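Local coordinates for esterase family protein (Staphylococcus aureus, PDB 7L0A) that hydrolyses S-formylglutathione to formate and glutathione, as a serine esterase of the esterase D family, at the interface of chains A and B. Residues are numbered along the deposited sequence; one frame, centred on the assembly and turned at random. Chains: chain A/B, Esterase family protein.

The interface of chains A and B. Residues chain A 9-12, 31, 33, 37-38; chain B 14-17, 19, 109, 113.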
ATOM      1  N   MET A   9       6.334   6.980  -8.862  0.51 16.83           N
ATOM      2  CA  MET A   9       6.094   6.720  -7.458  0.51 16.79           C
ATOM      3  C   MET A   9       4.711   6.117  -7.260  0.51 17.19           C
ATOM      4  O   MET A   9       3.746   6.496  -7.934  0.51 19.12           O
ATOM      5  CB  MET A   9       6.190   8.010  -6.603  0.51 18.30           C
ATOM      6  CG  MET A   9       7.517   8.741  -6.690  0.51 18.24           C
ATOM      7  SD  MET A   9       8.882   7.897  -5.884  0.51 20.49           S
ATOM      8  CE  MET A   9       8.138   7.551  -4.306  0.51 23.53           C
ATOM      9  N   ALA A  10       4.626   5.204  -6.320  1.00 12.91           N
ATOM     10  CA  ALA A  10       3.361   4.764  -5.776  1.00 13.43           C
ATOM     11  C   ALA A  10       3.032   5.620  -4.554  1.00 13.28           C
ATOM     12  O   ALA A  10       3.882   5.789  -3.669  1.00 15.62           O
ATOM     13  CB  ALA A  10       3.395   3.303  -5.366  1.00 14.12           C
ATOM     14  N   TYR A  11       1.822   6.173  -4.513  1.00 15.53           N
ATOM     15  CA  TYR A  11       1.316   6.933  -3.374  1.00 14.73           C
ATOM     16  C   TYR A  11       0.432   6.005  -2.556  1.00 15.53           C
ATOM     17  O   TYR A  11      -0.589   5.501  -3.061  1.00 12.70           O
ATOM     18  CB  TYR A  11       0.563   8.187  -3.826  1.00 12.99           C
ATOM     19  CG  TYR A  11       0.043   9.011  -2.658  1.00 14.97           C
ATOM     20  CD1 TYR A  11       0.847   9.923  -2.040  1.00 21.32           C
ATOM     21  CD2 TYR A  11      -1.227   8.824  -2.192  1.00 33.09           C
ATOM     22  CE1 TYR A  11       0.381  10.672  -0.948  1.00 25.66           C
ATOM     23  CE2 TYR A  11      -1.701   9.562  -1.122  1.00 32.09           C
ATOM     24  CZ  TYR A  11      -0.895  10.474  -0.519  1.00 29.54           C
ATOM     25  OH  TYR A  11      -1.380  11.220   0.559  1.00 45.34           O
ATOM     26  N   ILE A  12       0.821   5.789  -1.291  1.00 13.46           N
ATOM     27  CA  ILE A  12       0.215   4.767  -0.439  1.00 13.32           C
ATOM     28  C   ILE A  12      -0.300   5.423   0.835  1.00 15.80           C
ATOM     29  O   ILE A  12       0.452   6.094   1.550  1.00 18.52           O
ATOM     30  CB  ILE A  12       1.203   3.632  -0.126  1.00 16.54           C
ATOM     31  CG1 ILE A  12       1.763   3.034  -1.419  1.00 17.88           C
ATOM     32  CG2 ILE A  12       0.518   2.600   0.775  1.00 24.04           C
ATOM     33  CD1 ILE A  12       2.804   1.939  -1.158  1.00 21.16           C
ATOM     34  N   LEU A  31       6.513   5.257  -2.458  1.00 14.08           N
ATOM     35  CA  LEU A  31       7.379   4.114  -2.728  1.00 12.64           C
ATOM     36  C   LEU A  31       7.759   4.116  -4.210  1.00 13.59           C
ATOM     37  O   LEU A  31       6.877   3.891  -5.066  1.00 14.27           O
ATOM     38  CB  LEU A  31       6.681   2.809  -2.404  1.00 13.91           C
ATOM     39  CG  LEU A  31       7.518   1.543  -2.459  1.00 18.02           C
ATOM     40  CD1 LEU A  31       8.490   1.533  -1.274  1.00 19.47           C
ATOM     41  CD2 LEU A  31       6.601   0.339  -2.429  1.00 18.43           C
ATOM     42  N   GLU A  33       8.686   3.088  -7.920  1.00 14.96           N
ATOM     43  CA  GLU A  33       8.316   1.916  -8.712  1.00 15.64           C
ATOM     44  C   GLU A  33       9.558   1.318  -9.384  1.00 18.50           C
ATOM     45  O   GLU A  33       9.793   1.413 -10.591  1.00 16.99           O
ATOM     46  CB  GLU A  33       7.273   2.293  -9.760  1.00 15.62           C
ATOM     47  CG  GLU A  33       5.943   2.674  -9.131  1.00 15.85           C
ATOM     48  CD  GLU A  33       4.871   2.925 -10.132  1.00 18.35           C
ATOM     49  OE1 GLU A  33       4.786   2.198 -11.173  1.00 17.25           O
ATOM     50  OE2 GLU A  33       4.129   3.895  -9.955  1.00 17.72           O
ATOM     51  N   PHE A  37      10.256  -4.545  -8.781  1.00 14.31           N
ATOM     52  CA  PHE A  37       8.985  -4.790  -8.118  1.00 17.78           C
ATOM     53  C   PHE A  37       7.927  -5.321  -9.078  1.00 17.17           C
ATOM     54  O   PHE A  37       6.867  -5.781  -8.635  1.00 16.48           O
ATOM     55  CB  PHE A  37       8.452  -3.514  -7.433  1.00 18.28           C
ATOM     56  CG  PHE A  37       9.394  -2.873  -6.432  1.00 17.14           C
ATOM     57  CD1 PHE A  37      10.516  -3.529  -5.912  1.00 18.42           C
ATOM     58  CD2 PHE A  37       9.112  -1.592  -5.968  1.00 17.20           C
ATOM     59  CE1 PHE A  37      11.349  -2.887  -4.995  1.00 19.32           C
ATOM     60  CE2 PHE A  37       9.929  -0.964  -5.029  1.00 17.26           C
ATOM     61  CZ  PHE A  37      11.045  -1.620  -4.538  1.00 20.12           C
ATOM     62  N   PHE A  38       8.191  -5.276 -10.377  1.00 17.55           N
ATOM     63  CA  PHE A  38       7.263  -5.720 -11.404  1.00 19.56           C
ATOM     64  C   PHE A  38       7.717  -6.996 -12.090  1.00 21.47           C
ATOM     65  O   PHE A  38       6.994  -7.517 -12.937  1.00 27.88           O
ATOM     66  CB  PHE A  38       7.098  -4.595 -12.433  1.00 19.21           C
ATOM     67  CG  PHE A  38       6.313  -3.461 -11.909  1.00 19.26           C
ATOM     68  CD1 PHE A  38       6.913  -2.467 -11.144  1.00 17.71           C
ATOM     69  CD2 PHE A  38       4.952  -3.451 -12.056  1.00 16.82           C
ATOM     70  CE1 PHE A  38       6.160  -1.463 -10.612  1.00 21.53           C
ATOM     71  CE2 PHE A  38       4.194  -2.465 -11.515  1.00 20.67           C
ATOM     72  CZ  PHE A  38       4.797  -1.465 -10.796  1.00 21.72           C
TER
ATOM     73  N   LEU B  14      -3.501   2.364  -2.742  0.69 13.16           N
ATOM     74  CA  LEU B  14      -2.283   2.560  -3.512  0.69 14.02           C
ATOM     75  C   LEU B  14      -2.611   3.090  -4.899  0.69 17.10           C
ATOM     76  O   LEU B  14      -3.441   2.515  -5.603  0.69 16.76           O
ATOM     77  CB  LEU B  14      -1.519   1.218  -3.602  0.69 19.23           C
ATOM     78  CG  LEU B  14      -0.125   1.129  -4.211  0.69 17.51           C
ATOM     79  CD1 LEU B  14       0.601  -0.046  -3.558  0.69 18.09           C
ATOM     80  CD2 LEU B  14      -0.167   0.972  -5.728  0.69 18.15           C
ATOM     81  N   ASN B  15      -1.942   4.174  -5.291  0.69 13.75           N
ATOM     82  CA  ASN B  15      -2.064   4.798  -6.612  0.69 14.53           C
ATOM     83  C   ASN B  15      -0.703   4.664  -7.271  0.69 13.34           C
ATOM     84  O   ASN B  15       0.290   5.148  -6.737  0.69 15.59           O
ATOM     85  CB  ASN B  15      -2.476   6.270  -6.471  0.69 14.49           C
ATOM     86  CG  ASN B  15      -2.714   6.962  -7.784  0.69 22.55           C
ATOM     87  OD1 ASN B  15      -2.035   6.715  -8.763  0.69 31.96           O
ATOM     88  ND2 ASN B  15      -3.670   7.878  -7.794  0.69 30.86           N
ATOM     89  N   TYR B  16      -0.635   3.987  -8.417  1.00 13.81           N
ATOM     90  CA  TYR B  16       0.661   3.755  -9.046  1.00 14.16           C
ATOM     91  C   TYR B  16       0.513   3.897 -10.553  1.00 15.48           C
ATOM     92  O   TYR B  16      -0.584   3.808 -11.089  1.00 15.64           O
ATOM     93  CB  TYR B  16       1.260   2.373  -8.679  1.00 13.15           C
ATOM     94  CG  TYR B  16       0.662   1.188  -9.384  1.00 13.56           C
ATOM     95  CD1 TYR B  16      -0.668   0.780  -9.167  1.00 17.27           C
ATOM     96  CD2 TYR B  16       1.399   0.512 -10.328  1.00 17.87           C
ATOM     97  CE1 TYR B  16      -1.202  -0.313  -9.871  1.00 15.86           C
ATOM     98  CE2 TYR B  16       0.867  -0.548 -11.031  1.00 17.32           C
ATOM     99  CZ  TYR B  16      -0.425  -0.953 -10.810  1.00 14.39           C
ATOM    100  OH  TYR B  16      -0.964  -2.013 -11.510  1.00 19.48           O
ATOM    101  N   HIS B  17       1.630   4.155 -11.224  1.00 16.24           N
ATOM    102  CA  HIS B  17       1.653   4.104 -12.685  1.00 14.60           C
ATOM    103  C   HIS B  17       1.833   2.663 -13.162  1.00 14.36           C
ATOM    104  O   HIS B  17       2.802   1.994 -12.808  1.00 15.34           O
ATOM    105  CB  HIS B  17       2.780   4.976 -13.235  1.00 14.20           C
ATOM    106  CG  HIS B  17       2.797   5.014 -14.725  1.00 18.91           C
ATOM    107  ND1 HIS B  17       3.493   4.098 -15.482  1.00 27.85           N
ATOM    108  CD2 HIS B  17       2.174   5.835 -15.592  1.00 23.66           C
ATOM    109  CE1 HIS B  17       3.316   4.376 -16.762  1.00 22.55           C
ATOM    110  NE2 HIS B  17       2.511   5.419 -16.855  1.00 26.82           N
ATOM    111  N   PRO B  19       2.793   0.042 -15.833  1.00 16.07           N
ATOM    112  CA  PRO B  19       3.492  -0.147 -17.126  1.00 17.82           C
ATOM    113  C   PRO B  19       2.625  -0.810 -18.172  1.00 21.99           C
ATOM    114  O   PRO B  19       2.731  -0.479 -19.367  1.00 19.57           O
ATOM    115  CB  PRO B  19       4.685  -1.027 -16.750  1.00 19.94           C
ATOM    116  CG  PRO B  19       4.824  -0.953 -15.266  1.00 28.33           C
ATOM    117  CD  PRO B  19       3.466  -0.604 -14.688  1.00 16.33           C
ATOM    118  N   TYR B 109       3.160  -7.377  -8.840  1.00 14.24           N
ATOM    119  CA  TYR B 109       3.586  -6.206  -8.078  1.00 15.05           C
ATOM    120  C   TYR B 109       3.295  -6.379  -6.585  1.00 15.18           C
ATOM    121  O   TYR B 109       4.171  -6.178  -5.731  1.00 15.39           O
ATOM    122  CB  TYR B 109       2.875  -4.970  -8.650  1.00 14.74           C
ATOM    123  CG  TYR B 109       3.156  -3.623  -8.033  1.00 15.42           C
ATOM    124  CD1 TYR B 109       4.454  -3.204  -7.731  1.00 15.31           C
ATOM    125  CD2 TYR B 109       2.117  -2.742  -7.800  1.00 19.09           C
ATOM    126  CE1 TYR B 109       4.699  -1.971  -7.182  1.00 18.34           C
ATOM    127  CE2 TYR B 109       2.349  -1.500  -7.243  1.00 20.58           C
ATOM    128  CZ  TYR B 109       3.655  -1.119  -6.957  1.00 20.11           C
ATOM    129  OH  TYR B 109       3.877   0.136  -6.416  1.00 23.37           O
ATOM    130  N   ILE B 113       6.035  -6.496  -3.438  1.00 15.47           N
ATOM    131  CA  ILE B 113       6.200  -5.425  -2.450  1.00 14.81           C
ATOM    132  C   ILE B 113       5.510  -5.672  -1.113  1.00 21.02           C
ATOM    133  O   ILE B 113       5.773  -4.928  -0.151  1.00 27.85           O
ATOM    134  CB  ILE B 113       5.735  -4.036  -2.932  1.00 16.48           C
ATOM    135  CG1 ILE B 113       4.240  -3.959  -3.243  1.00 18.93           C
ATOM    136  CG2 ILE B 113       6.521  -3.582  -4.138  1.00 20.61           C
ATOM    137  CD1 ILE B 113       3.713  -2.504  -3.347  1.00 22.46           C
TER
HETATM  138  O   HOH W   1       6.303   1.133  -5.838  1.00 14.61           O
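Strand 9-18 of chain A and strand 9-17 of chain B meet antiparallel across the two-fold axis, so this interface illustrates how edge pairing can join two sheets while side chains pack alongside the paired backbones; whether the dimer exists in solution the structure alone does not show. A:Tyr11 N donates to B:Asn15 O (2.9 Å), and B:Asn15 N returns the bond to A:Tyr11 O, each donor lying in the plane of the accepting carbonyl. Beside this pairing, A:Ile12 and B:Leu14 run side by side, the A:Ile12 CD1 and B:Leu14 CD1 methyls 3.8 Å apart.

From the loop after strand 23-32 of chain A, A:Glu33, its chain extended beyond CG, turns its carboxylate to the backbone of B:His17. A:Glu33 OE2 accepts the amide N-H of B:His17 N on its syn lone pair, at 2.8 Å. A:Glu33 OE1 lies 2.6 Å from B:His17 O. The latter would be a hydrogen bond if the carboxyl group carries a proton, and otherwise a repulsive meeting of two acceptors. The neighbouring carbonyl may thus raise the acid's pKa.

At helix 99-113 of chain B, A:Phe38 and B:Tyr109 point the same way and stack nearly parallel (11°), offset so that A:Phe38 CZ lies 3.5 Å from B:Tyr109 CD1. B:Pro19 CG lies over the rim of the opposite face of A:Phe38, and B:Tyr16 CD2 meets its edge. B:Tyr109, whose CG anti to the backbone N lays the ring alongside A:Phe38, is backed in turn by B:Ile113 CD1 on its second face. The CG2 methyl of that isoleucine touches A:Phe37 CG. At the tyrosine's tip, B:Tyr109 OH, the phenol hydroxyl, lies 2.7 Å from water 1, which continues to the carbonyl A:Leu31 O at 2.9 Å.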